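Local coordinates for thymidine kinase (Equid herpesvirus 4, PDB 1P73), which probably transfers the gamma-phosphate of ATP to thymidine, yielding dTMP for viral DNA synthesis, and works as a homodimer, at residues B[39-44]-B[327-332]; B[45-50]-B[85-90]; B[165-170]-B[289-294]. All coordinates share one frame; numbering follows the deposited sequence.

Contact 1. Residues B[39-44]-B[327-332]; sequences YFPEPM and TFNAEM. With 4TA (p1-(5'-adenosyl)p4-(5'-(2'-deoxy-thymidyl))tetraphosphate), chain N.
F328 and M332 of the C-terminal helix 315-332 lie against the P41-P43 end of the chain that leaves strand 37-40, and together they make the buried, apolar part of the contact, with the larger contact areas on the helix side. The F328 ring is thrown forward by a first torsion that sets CG anti to the backbone N (chi1 -151°). Its rim then meets the P41 carbonyl, with CE1 3.3 Å from P41 O and the oxygen close to the ring plane. CZ of F328 rests 4.0 Å from CB of P43, while one face of the same ring carries M332 CG above its centre, 3.7 Å from the plane, a contact made within 327-332. M332 SD adds to this surface, 3.6 Å from P43 CA. On the strand side, F40 CD2 touches F328 CB at 4.2 Å, and F40 itself stacks on F119.

Toward the helix side nearer solvent, a single polar bond replaces this packing. N329 is partly exposed, and its ND2 donates to Y39 O at 2.9 Å; the bond is fairly straight (155°), runs nearly along the C=O axis and stays in the amide plane. ND2 is also hydrogen-bonded to A325 O, and the two acceptors together should restrict rotation of the amide, whose flank also passes obliquely across P41 CD. E331, further round the helix, turns to backbone amides of E267 and V268 of the second subunit.

The CB of E42 points away from the helix, and its carboxylate lies beside the tetraphosphate, OE2 being salt-bridged to K20 and R121. The contact thus backs the segment carrying the predicted proton acceptor, on the loop following a parallel strand of the P-loop kinase core.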
# COMPACT_ATOMS: atom_id res chain seq x y z
N TYR B 39 -17.05 17.67 0.73
CA TYR B 39 -17.33 16.28 0.44
C TYR B 39 -16.40 15.70 -0.61
O TYR B 39 -16.20 16.28 -1.69
CB TYR B 39 -18.77 16.14 -0.03
CG TYR B 39 -19.20 14.73 -0.32
CD1 TYR B 39 -19.29 13.79 0.70
CD2 TYR B 39 -19.53 14.33 -1.62
CE1 TYR B 39 -19.70 12.49 0.45
CE2 TYR B 39 -19.94 13.01 -1.89
CZ TYR B 39 -20.02 12.10 -0.84
OH TYR B 39 -20.40 10.79 -1.07
N PHE B 40 -15.84 14.54 -0.30
CA PHE B 40 -15.02 13.82 -1.26
C PHE B 40 -15.76 12.55 -1.63
O PHE B 40 -15.88 11.65 -0.81
CB PHE B 40 -13.63 13.48 -0.70
CG PHE B 40 -12.77 14.69 -0.36
CD1 PHE B 40 -12.94 15.37 0.84
CD2 PHE B 40 -11.75 15.09 -1.22
CE1 PHE B 40 -12.13 16.45 1.17
CE2 PHE B 40 -10.93 16.17 -0.89
CZ PHE B 40 -11.12 16.86 0.31
N PRO B 41 -16.31 12.48 -2.84
CA PRO B 41 -17.10 11.33 -3.26
C PRO B 41 -16.26 10.11 -3.60
O PRO B 41 -15.04 10.20 -3.61
CB PRO B 41 -17.81 11.83 -4.52
CG PRO B 41 -16.89 12.87 -5.06
CD PRO B 41 -16.24 13.52 -3.88
N GLU B 42 -16.94 9.00 -3.86
CA GLU B 42 -16.30 7.79 -4.36
C GLU B 42 -15.61 8.04 -5.69
O GLU B 42 -16.17 8.67 -6.59
CB GLU B 42 -17.32 6.66 -4.49
CG GLU B 42 -17.08 5.56 -3.45
CD GLU B 42 -18.37 4.96 -2.90
OE1 GLU B 42 -19.42 5.08 -3.57
OE2 GLU B 42 -18.33 4.38 -1.79
N PRO B 43 -14.37 7.54 -5.81
CA PRO B 43 -13.54 7.80 -6.99
C PRO B 43 -14.03 7.00 -8.21
O PRO B 43 -13.32 6.12 -8.71
CB PRO B 43 -12.16 7.34 -6.55
CG PRO B 43 -12.42 6.33 -5.48
CD PRO B 43 -13.69 6.70 -4.81
N MET B 44 -15.24 7.32 -8.68
CA MET B 44 -15.93 6.51 -9.68
C MET B 44 -15.31 6.59 -11.09
O MET B 44 -15.13 5.56 -11.74
CB MET B 44 -17.42 6.84 -9.70
CG MET B 44 -18.29 5.83 -10.44
SD MET B 44 -18.57 4.28 -9.53
CE MET B 44 -19.88 4.80 -8.32
N THR B 327 -11.25 19.85 -7.25
CA THR B 327 -10.52 19.01 -8.20
C THR B 327 -11.08 17.59 -8.18
O THR B 327 -11.38 17.04 -9.24
CB THR B 327 -9.02 19.01 -7.90
N PHE B 328 -11.27 17.01 -7.00
CA PHE B 328 -11.70 15.62 -6.89
C PHE B 328 -13.10 15.41 -7.46
O PHE B 328 -13.30 14.52 -8.28
CB PHE B 328 -11.63 15.12 -5.45
CG PHE B 328 -11.38 13.64 -5.32
CD1 PHE B 328 -12.39 12.79 -4.87
CD2 PHE B 328 -10.15 13.09 -5.63
CE1 PHE B 328 -12.17 11.42 -4.75
CE2 PHE B 328 -9.93 11.72 -5.51
CZ PHE B 328 -10.94 10.89 -5.07
N ASN B 329 -14.05 16.24 -7.04
CA ASN B 329 -15.44 16.17 -7.52
C ASN B 329 -15.55 16.23 -9.05
O ASN B 329 -16.27 15.42 -9.65
CB ASN B 329 -16.29 17.28 -6.88
CG ASN B 329 -16.87 16.89 -5.51
OD1 ASN B 329 -18.02 16.45 -5.40
ND2 ASN B 329 -16.07 17.07 -4.47
N ALA B 330 -14.82 17.16 -9.66
CA ALA B 330 -14.83 17.33 -11.12
C ALA B 330 -14.13 16.20 -11.87
O ALA B 330 -14.54 15.85 -12.97
CB ALA B 330 -14.23 18.67 -11.51
N GLU B 331 -13.09 15.63 -11.29
CA GLU B 331 -12.31 14.60 -11.96
C GLU B 331 -12.84 13.19 -11.73
O GLU B 331 -12.35 12.24 -12.35
CB GLU B 331 -10.82 14.69 -11.57
CG GLU B 331 -10.15 15.95 -12.09
CD GLU B 331 -8.63 15.95 -11.95
OE1 GLU B 331 -8.07 15.13 -11.18
OE2 GLU B 331 -8.00 16.80 -12.63
N MET B 332 -13.83 13.03 -10.85
CA MET B 332 -14.29 11.70 -10.45
C MET B 332 -15.75 11.41 -10.80
O MET B 332 -16.25 10.31 -10.51
CB MET B 332 -14.05 11.45 -8.96
CG MET B 332 -12.59 11.41 -8.54
SD MET B 332 -11.67 9.99 -9.20
CE MET B 332 -10.48 10.81 -10.28
C5M 4TA N . -14.77 -0.04 -1.88
C5 4TA N . -15.16 -1.25 -2.67
C6 4TA N . -16.35 -1.27 -3.39
N1 4TA N . -16.70 -2.37 -4.09
C1B 4TA N . -17.95 -2.39 -4.87
C2B 4TA N . -19.20 -2.65 -4.05
C3B 4TA N . -20.30 -1.92 -4.82
O3B 4TA N . -21.11 -2.82 -5.58
C4B 4TA N . -19.58 -0.96 -5.76
C5B 4TA N . -19.96 0.49 -5.50
O5' 4TA N . -19.92 0.79 -4.10
PD 4TA N . -20.72 2.07 -3.52
O2D 4TA N . -20.46 2.20 -2.02
O1D 4TA N . -20.40 3.21 -4.47
OCD 4TA N . -22.26 1.67 -3.77
PC 4TA N . -23.52 2.62 -3.43
O1C 4TA N . -23.30 3.99 -4.05
O2C 4TA N . -24.74 1.83 -3.83
OBC 4TA N . -23.49 2.74 -1.80
PB 4TA N . -23.99 4.00 -0.91
O2B 4TA N . -23.23 5.21 -1.36
O1B 4TA N . -24.06 3.59 0.54
OAB 4TA N . -25.51 4.18 -1.31
PA 4TA N . -26.22 5.57 -1.74
O1A 4TA N . -25.78 6.75 -0.91
O2A 4TA N . -26.17 5.64 -3.26
OA 4TA N . -27.71 5.16 -1.28
C5' 4TA N . -28.19 3.83 -1.54
C4' 4TA N . -29.52 3.81 -2.28
O1' 4TA N . -30.61 4.05 -1.37
C1' 4TA N . -31.16 5.36 -1.55
C2' 4TA N . -30.39 6.02 -2.70
O2' 4TA N . -31.23 6.74 -3.59
C3' 4TA N . -29.63 4.87 -3.37
O3' 4TA N . -30.35 4.32 -4.46
N9A 4TA N . -30.97 6.13 -0.30
C8A 4TA N . -29.90 6.77 0.26
N7A 4TA N . -30.24 7.35 1.46
C5A 4TA N . -31.59 7.03 1.60
C4A 4TA N . -31.99 6.30 0.54
N3A 4TA N . -33.27 5.85 0.41
C2A 4TA N . -34.16 6.14 1.37
N1A 4TA N . -33.79 6.86 2.45
C6A 4TA N . -32.51 7.32 2.59
N6A 4TA N . -32.13 8.05 3.67
O4' 4TA N . -18.17 -1.16 -5.57
C2 4TA N . -15.84 -3.52 -4.12
O2 4TA N . -16.16 -4.54 -4.79
N3 4TA N . -14.67 -3.54 -3.43
C4 4TA N . -14.29 -2.46 -2.71
O4 4TA N . -13.21 -2.49 -2.08

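Contact 2. Residues B[45-50]-B[85-90]; sequences AYWRTL and SRFTTP. With 4TA (p1-(5'-adenosyl)p4-(5'-(2'-deoxy-thymidyl))tetraphosphate), chain N; SO4 (sulfate ion), chain J.
W47 meets F87 and P90 directly, with its indole lying across the side of helix 73-99. The F87 ring presents its edge to the indole face: CD2 stands 3.4 Å above that plane, over the ring centre, and the planes are inclined at 76°, an edge-to-face (T-shaped) pair with the centroid of the F87 ring 4.8 Å from that of the six-membered ring of W47. The indole nitrogen adds a polar tie, NE1 donating to F87 O at 3.2 Å. This bond is bent, 138° at the hydrogen, and the donor reaches the carbonyl from the side, tilted from its plane. P90 CG packs against the indole at the same nitrogen, 3.4 Å from NE1.

Y46 takes the neighbouring surface of P90. Because CG is anti to the backbone N (chi1 -156°), the phenol ring is carried toward helix 73-99, where P90 CB makes a CH-pi contact 4.0 Å from the ring centroid. At the far end of the ring, Y46 OH approaches T89 CG2 at 3.4 Å. The helix is kinked at P90, whose N makes no bond to the preceding turn.

Of these residues F87 lines the thymidine pocket, and W47 packs against it from behind. F87, a substrate-binding residue, lays one ring face on the base, with C2 of the bound bisubstrate ligand 3.5 Å above the ring plane.

In the next shell, V55 touches both W47 and F87, and I56 and E42 add to the surroundings of W47. Y46 packs edge-to-face with F51 and touches M146 of the second subunit. R86, close to the subunit interface, donates from NH1 to O2 of a sulfate, probably from crystallisation, that is also held by T53 and by S141 of the second subunit.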
# COMPACT_ATOMS: atom_id res chain seq x y z
N ALA B 45 -14.96 7.80 -11.56
CA ALA B 45 -14.26 7.95 -12.83
C ALA B 45 -12.98 7.11 -12.86
O ALA B 45 -12.73 6.38 -13.80
CB ALA B 45 -13.93 9.38 -13.09
N TYR B 46 -12.20 7.20 -11.79
CA TYR B 46 -10.97 6.43 -11.67
C TYR B 46 -11.19 4.94 -11.97
O TYR B 46 -10.35 4.29 -12.59
CB TYR B 46 -10.37 6.62 -10.28
CG TYR B 46 -8.89 6.36 -10.24
CD1 TYR B 46 -7.98 7.40 -10.38
CD2 TYR B 46 -8.41 5.05 -10.09
CE1 TYR B 46 -6.61 7.15 -10.37
CE2 TYR B 46 -7.06 4.79 -10.08
CZ TYR B 46 -6.16 5.84 -10.22
OH TYR B 46 -4.81 5.58 -10.20
N TRP B 47 -12.33 4.41 -11.53
CA TRP B 47 -12.65 2.99 -11.68
C TRP B 47 -13.19 2.62 -13.07
O TRP B 47 -12.97 1.50 -13.53
CB TRP B 47 -13.64 2.54 -10.61
CG TRP B 47 -13.09 2.59 -9.22
CD1 TRP B 47 -11.78 2.53 -8.85
CD2 TRP B 47 -13.84 2.71 -8.00
NE1 TRP B 47 -11.67 2.61 -7.48
CE2 TRP B 47 -12.92 2.73 -6.94
CE3 TRP B 47 -15.20 2.80 -7.71
CZ2 TRP B 47 -13.30 2.83 -5.61
CZ3 TRP B 47 -15.59 2.91 -6.37
CH2 TRP B 47 -14.64 2.92 -5.34
N ARG B 48 -13.87 3.55 -13.73
CA ARG B 48 -14.60 3.26 -14.97
C ARG B 48 -14.09 4.02 -16.19
O ARG B 48 -14.04 3.48 -17.29
CB ARG B 48 -16.10 3.56 -14.79
CG ARG B 48 -16.74 3.00 -13.50
CD ARG B 48 -18.26 3.06 -13.49
NE ARG B 48 -18.83 1.86 -14.11
CZ ARG B 48 -19.84 1.14 -13.61
NH1 ARG B 48 -20.43 1.48 -12.48
NH2 ARG B 48 -20.25 0.06 -14.27
N THR B 49 -13.67 5.26 -15.98
CA THR B 49 -13.58 6.25 -17.05
C THR B 49 -12.17 6.77 -17.36
O THR B 49 -11.92 7.24 -18.47
CB THR B 49 -14.55 7.40 -16.70
OG1 THR B 49 -15.90 6.94 -16.88
CG2 THR B 49 -14.45 8.60 -17.67
N LEU B 50 -11.24 6.68 -16.41
CA LEU B 50 -9.89 7.23 -16.63
C LEU B 50 -8.88 6.29 -17.32
O LEU B 50 -7.84 6.74 -17.83
CB LEU B 50 -9.30 7.81 -15.34
CG LEU B 50 -9.87 9.15 -14.88
CD1 LEU B 50 -9.08 9.68 -13.68
CD2 LEU B 50 -9.93 10.22 -15.99
N SER B 85 -7.49 -5.02 -5.92
CA SER B 85 -6.35 -4.09 -5.80
C SER B 85 -6.53 -2.71 -6.44
O SER B 85 -5.99 -1.72 -5.95
CB SER B 85 -5.09 -4.72 -6.39
OG SER B 85 -4.50 -5.55 -5.43
N ARG B 86 -7.29 -2.66 -7.53
CA ARG B 86 -7.47 -1.45 -8.30
C ARG B 86 -8.49 -0.54 -7.65
O ARG B 86 -8.45 0.68 -7.82
CB ARG B 86 -7.86 -1.78 -9.75
CG ARG B 86 -6.69 -1.74 -10.71
CD ARG B 86 -7.07 -1.74 -12.20
NE ARG B 86 -6.13 -2.55 -12.99
CZ ARG B 86 -6.11 -2.64 -14.31
NH1 ARG B 86 -6.98 -1.97 -15.07
NH2 ARG B 86 -5.20 -3.41 -14.89
N PHE B 87 -9.42 -1.13 -6.91
CA PHE B 87 -10.36 -0.34 -6.12
C PHE B 87 -9.62 0.58 -5.16
O PHE B 87 -10.02 1.73 -4.92
CB PHE B 87 -11.29 -1.26 -5.33
CG PHE B 87 -12.54 -1.62 -6.05
CD1 PHE B 87 -12.78 -2.94 -6.42
CD2 PHE B 87 -13.47 -0.63 -6.37
CE1 PHE B 87 -13.94 -3.28 -7.10
CE2 PHE B 87 -14.65 -0.96 -7.06
CZ PHE B 87 -14.89 -2.29 -7.42
N THR B 88 -8.54 0.05 -4.60
CA THR B 88 -7.75 0.71 -3.60
C THR B 88 -7.00 1.95 -4.09
O THR B 88 -6.93 2.95 -3.37
CB THR B 88 -6.78 -0.29 -3.03
OG1 THR B 88 -7.46 -1.08 -2.05
CG2 THR B 88 -5.74 0.41 -2.20
N THR B 89 -6.44 1.88 -5.29
CA THR B 89 -5.53 2.93 -5.75
C THR B 89 -5.96 4.39 -5.52
O THR B 89 -5.22 5.12 -4.86
CB THR B 89 -5.09 2.65 -7.18
OG1 THR B 89 -4.51 1.34 -7.20
CG2 THR B 89 -3.96 3.60 -7.61
N PRO B 90 -7.14 4.81 -5.98
CA PRO B 90 -7.56 6.21 -5.81
C PRO B 90 -7.66 6.65 -4.34
O PRO B 90 -7.42 7.84 -4.05
CB PRO B 90 -8.93 6.24 -6.46
CG PRO B 90 -9.39 4.84 -6.43
CD PRO B 90 -8.17 4.01 -6.67
C5M 4TA N . -14.77 -0.04 -1.88
C5 4TA N . -15.16 -1.25 -2.67
C6 4TA N . -16.35 -1.27 -3.39
N1 4TA N . -16.70 -2.37 -4.09
C1B 4TA N . -17.95 -2.39 -4.87
C2B 4TA N . -19.20 -2.65 -4.05
C3B 4TA N . -20.30 -1.92 -4.82
O3B 4TA N . -21.11 -2.82 -5.58
C4B 4TA N . -19.58 -0.96 -5.76
C5B 4TA N . -19.96 0.49 -5.50
O5' 4TA N . -19.92 0.79 -4.10
PD 4TA N . -20.72 2.07 -3.52
O2D 4TA N . -20.46 2.20 -2.02
O1D 4TA N . -20.40 3.21 -4.47
OCD 4TA N . -22.26 1.67 -3.77
PC 4TA N . -23.52 2.62 -3.43
O1C 4TA N . -23.30 3.99 -4.05
O2C 4TA N . -24.74 1.83 -3.83
OBC 4TA N . -23.49 2.74 -1.80
PB 4TA N . -23.99 4.00 -0.91
O2B 4TA N . -23.23 5.21 -1.36
O1B 4TA N . -24.06 3.59 0.54
OAB 4TA N . -25.51 4.18 -1.31
PA 4TA N . -26.22 5.57 -1.74
O1A 4TA N . -25.78 6.75 -0.91
O2A 4TA N . -26.17 5.64 -3.26
OA 4TA N . -27.71 5.16 -1.28
C5' 4TA N . -28.19 3.83 -1.54
C4' 4TA N . -29.52 3.81 -2.28
O1' 4TA N . -30.61 4.05 -1.37
C1' 4TA N . -31.16 5.36 -1.55
C2' 4TA N . -30.39 6.02 -2.70
O2' 4TA N . -31.23 6.74 -3.59
C3' 4TA N . -29.63 4.87 -3.37
O3' 4TA N . -30.35 4.32 -4.46
N9A 4TA N . -30.97 6.13 -0.30
C8A 4TA N . -29.90 6.77 0.26
N7A 4TA N . -30.24 7.35 1.46
C5A 4TA N . -31.59 7.03 1.60
C4A 4TA N . -31.99 6.30 0.54
N3A 4TA N . -33.27 5.85 0.41
C2A 4TA N . -34.16 6.14 1.37
N1A 4TA N . -33.79 6.86 2.45
C6A 4TA N . -32.51 7.32 2.59
N6A 4TA N . -32.13 8.05 3.67
O4' 4TA N . -18.17 -1.16 -5.57
C2 4TA N . -15.84 -3.52 -4.12
O2 4TA N . -16.16 -4.54 -4.79
N3 4TA N . -14.67 -3.54 -3.43
C4 4TA N . -14.29 -2.46 -2.71
O4 4TA N . -13.21 -2.49 -2.08
S SO4 J . -5.84 -0.97 -18.15
O1 SO4 J . -5.95 -1.86 -19.30
O2 SO4 J . -7.16 -0.70 -17.58
O3 SO4 J . -5.23 0.31 -18.53
O4 SO4 J . -5.03 -1.63 -17.14

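Contact 3. Residues B[165-170]-B[289-294]; sequences TLNVEE and DLSGTP. With 4TA (p1-(5'-adenosyl)p4-(5'-(2'-deoxy-thymidyl))tetraphosphate), chain N.
A parallel beta bridge between the ends of strands 159-165 and 283-289 opens this contact, at the edge of the ATP adenine site of the P-loop kinase fold. T165 pairs with D289, their CA atoms 4.7 Å apart. One of its two backbone bonds runs from L290 N to T165 O at 3.0 Å; it is straight (162° at the hydrogen), and the carbonyl points almost directly at the donor. The other joins T165 with A288. A CA-H...O contact from D289, with CA 3.4 Å from the same T165 O, adds a weaker approach. The T165 and D289 side chains share one face of the sheet. There T165 OG1, placed between backbone N and carbonyl carbon (chi1 61°), lies 3.5 Å from D289 CA and makes a weak hydrogen bond with A288 O.

Past the bridge the two chains diverge, and L166 CD1 reaches across to the backbone of S291, 3.8 Å from its N, so the leucine packs against peptide atoms more than against another side chain. Near the exposed margin N167 ND2 and S291 OG remain 3.9 Å apart. Within its own segment N167 is the N-cap of helix 168-177, OD1 accepting a weak bond from E170 N.

Beyond S291, the loop turns to the nucleotide: G292 O receives a weak hydrogen bond from the adenine amino nitrogen N6A of the ligand, at 3.4 Å. R174, an ATP-binding residue of helix 168-177, donates to L290 O and pairs with E170, tying that helix to the loop. L166 and L290 both touch I18 of the ATP-binding loop, L290 also meets T23 of helix 20-29, and P294, at the start of helix 294-302, packs on T22 and V26 of helix 20-29.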
# COMPACT_ATOMS: atom_id res chain seq x y z
N THR B 165 -24.98 2.10 9.94
CA THR B 165 -25.76 0.92 10.27
C THR B 165 -27.20 1.10 9.80
O THR B 165 -27.66 2.23 9.60
CB THR B 165 -25.73 0.59 11.80
OG1 THR B 165 -26.29 1.69 12.54
CG2 THR B 165 -24.29 0.47 12.33
N LEU B 166 -27.89 -0.02 9.65
CA LEU B 166 -29.26 -0.06 9.17
C LEU B 166 -29.73 -1.49 9.34
O LEU B 166 -28.94 -2.44 9.17
CB LEU B 166 -29.31 0.36 7.70
CG LEU B 166 -30.64 0.57 6.95
CD1 LEU B 166 -31.49 1.71 7.51
CD2 LEU B 166 -30.36 0.79 5.47
N ASN B 167 -31.00 -1.66 9.69
CA ASN B 167 -31.57 -2.99 9.81
C ASN B 167 -31.65 -3.61 8.42
O ASN B 167 -31.89 -2.90 7.43
CB ASN B 167 -32.94 -2.91 10.49
CG ASN B 167 -33.92 -2.03 9.74
OD1 ASN B 167 -34.72 -2.53 8.95
ND2 ASN B 167 -33.86 -0.72 9.98
N VAL B 168 -31.42 -4.93 8.34
CA VAL B 168 -31.34 -5.68 7.07
C VAL B 168 -32.53 -5.49 6.13
O VAL B 168 -32.36 -5.36 4.92
CB VAL B 168 -31.22 -7.20 7.26
CG1 VAL B 168 -30.17 -7.78 6.32
CG2 VAL B 168 -30.97 -7.58 8.71
N GLU B 169 -33.73 -5.53 6.71
CA GLU B 169 -34.98 -5.35 6.01
C GLU B 169 -34.93 -4.16 5.08
O GLU B 169 -35.14 -4.29 3.88
CB GLU B 169 -36.07 -5.07 7.04
CG GLU B 169 -37.19 -6.08 7.04
CD GLU B 169 -36.70 -7.43 7.47
OE1 GLU B 169 -36.48 -7.65 8.69
OE2 GLU B 169 -36.52 -8.26 6.56
N GLU B 170 -34.64 -2.99 5.66
CA GLU B 170 -34.64 -1.71 4.97
C GLU B 170 -33.46 -1.59 4.02
O GLU B 170 -33.57 -0.97 2.97
CB GLU B 170 -34.62 -0.57 5.99
CG GLU B 170 -34.72 0.84 5.41
CD GLU B 170 -35.94 1.05 4.52
OE1 GLU B 170 -36.99 0.40 4.74
OE2 GLU B 170 -35.83 1.88 3.58
N ASP B 289 -27.00 5.20 12.65
CA ASP B 289 -28.16 4.55 12.06
C ASP B 289 -28.77 5.45 10.99
O ASP B 289 -29.12 6.60 11.26
CB ASP B 289 -29.18 4.25 13.15
CG ASP B 289 -30.47 3.67 12.59
OD1 ASP B 289 -30.60 2.42 12.58
OD2 ASP B 289 -31.39 4.39 12.14
N LEU B 290 -28.93 4.92 9.78
CA LEU B 290 -29.44 5.67 8.63
C LEU B 290 -30.90 5.38 8.25
O LEU B 290 -31.30 5.49 7.08
CB LEU B 290 -28.50 5.50 7.43
CG LEU B 290 -27.06 6.01 7.59
CD1 LEU B 290 -26.45 6.20 6.23
CD2 LEU B 290 -26.97 7.31 8.38
N SER B 291 -31.69 5.03 9.26
CA SER B 291 -33.14 4.81 9.15
C SER B 291 -33.95 5.97 8.59
O SER B 291 -34.99 5.75 7.98
CB SER B 291 -33.72 4.50 10.54
OG SER B 291 -33.96 3.12 10.68
N GLY B 292 -33.50 7.20 8.84
CA GLY B 292 -34.31 8.36 8.52
C GLY B 292 -34.45 8.69 7.04
O GLY B 292 -34.35 7.83 6.17
N THR B 293 -34.73 9.95 6.77
CA THR B 293 -34.64 10.51 5.44
C THR B 293 -33.20 11.00 5.31
O THR B 293 -32.46 11.02 6.30
CB THR B 293 -35.64 11.69 5.27
OG1 THR B 293 -35.19 12.82 6.05
CG2 THR B 293 -37.01 11.37 5.87
N PRO B 294 -32.78 11.41 4.12
CA PRO B 294 -31.41 11.91 3.94
C PRO B 294 -31.06 13.05 4.91
O PRO B 294 -29.97 13.03 5.51
CB PRO B 294 -31.42 12.39 2.49
CG PRO B 294 -32.48 11.57 1.84
CD PRO B 294 -33.55 11.43 2.86
C5M 4TA N . -14.77 -0.04 -1.88
C5 4TA N . -15.16 -1.25 -2.67
C6 4TA N . -16.35 -1.27 -3.39
N1 4TA N . -16.70 -2.37 -4.09
C1B 4TA N . -17.95 -2.39 -4.87
C2B 4TA N . -19.20 -2.65 -4.05
C3B 4TA N . -20.30 -1.92 -4.82
O3B 4TA N . -21.11 -2.82 -5.58
C4B 4TA N . -19.58 -0.96 -5.76
C5B 4TA N . -19.96 0.49 -5.50
O5' 4TA N . -19.92 0.79 -4.10
PD 4TA N . -20.72 2.07 -3.52
O2D 4TA N . -20.46 2.20 -2.02
O1D 4TA N . -20.40 3.21 -4.47
OCD 4TA N . -22.26 1.67 -3.77
PC 4TA N . -23.52 2.62 -3.43
O1C 4TA N . -23.30 3.99 -4.05
O2C 4TA N . -24.74 1.83 -3.83
OBC 4TA N . -23.49 2.74 -1.80
PB 4TA N . -23.99 4.00 -0.91
O2B 4TA N . -23.23 5.21 -1.36
O1B 4TA N . -24.06 3.59 0.54
OAB 4TA N . -25.51 4.18 -1.31
PA 4TA N . -26.22 5.57 -1.74
O1A 4TA N . -25.78 6.75 -0.91
O2A 4TA N . -26.17 5.64 -3.26
OA 4TA N . -27.71 5.16 -1.28
C5' 4TA N . -28.19 3.83 -1.54
C4' 4TA N . -29.52 3.81 -2.28
O1' 4TA N . -30.61 4.05 -1.37
C1' 4TA N . -31.16 5.36 -1.55
C2' 4TA N . -30.39 6.02 -2.70
O2' 4TA N . -31.23 6.74 -3.59
C3' 4TA N . -29.63 4.87 -3.37
O3' 4TA N . -30.35 4.32 -4.46
N9A 4TA N . -30.97 6.13 -0.30
C8A 4TA N . -29.90 6.77 0.26
N7A 4TA N . -30.24 7.35 1.46
C5A 4TA N . -31.59 7.03 1.60
C4A 4TA N . -31.99 6.30 0.54
N3A 4TA N . -33.27 5.85 0.41
C2A 4TA N . -34.16 6.14 1.37
N1A 4TA N . -33.79 6.86 2.45
C6A 4TA N . -32.51 7.32 2.59
N6A 4TA N . -32.13 8.05 3.67
O4' 4TA N . -18.17 -1.16 -5.57
C2 4TA N . -15.84 -3.52 -4.12
O2 4TA N . -16.16 -4.54 -4.79
N3 4TA N . -14.67 -3.54 -3.43
C4 4TA N . -14.29 -2.46 -2.71
O4 4TA N . -13.21 -2.49 -2.08

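How the contacts relate
Contacts 1 and 2 are neighbours, with centres 11 Å apart: strand 37-40 leads into helix 44-48, P43 packs on P90, and A45 N probably hydrogen-bonds to M332 O. Contact 3 is remote, its centre 25 Å from that of contact 1 and 28 Å from that of contact 2. Along the chain, contact 1 encloses the other two, which follow in series, contact 2 before contact 3. The bound bisubstrate ligand touches all three: its base at contact 2, its phosphates near contact 1, its adenine at contact 3. They therefore sample the active-site cleft from thymidine to ATP end, while contacts 1 and 2 also touch the second subunit.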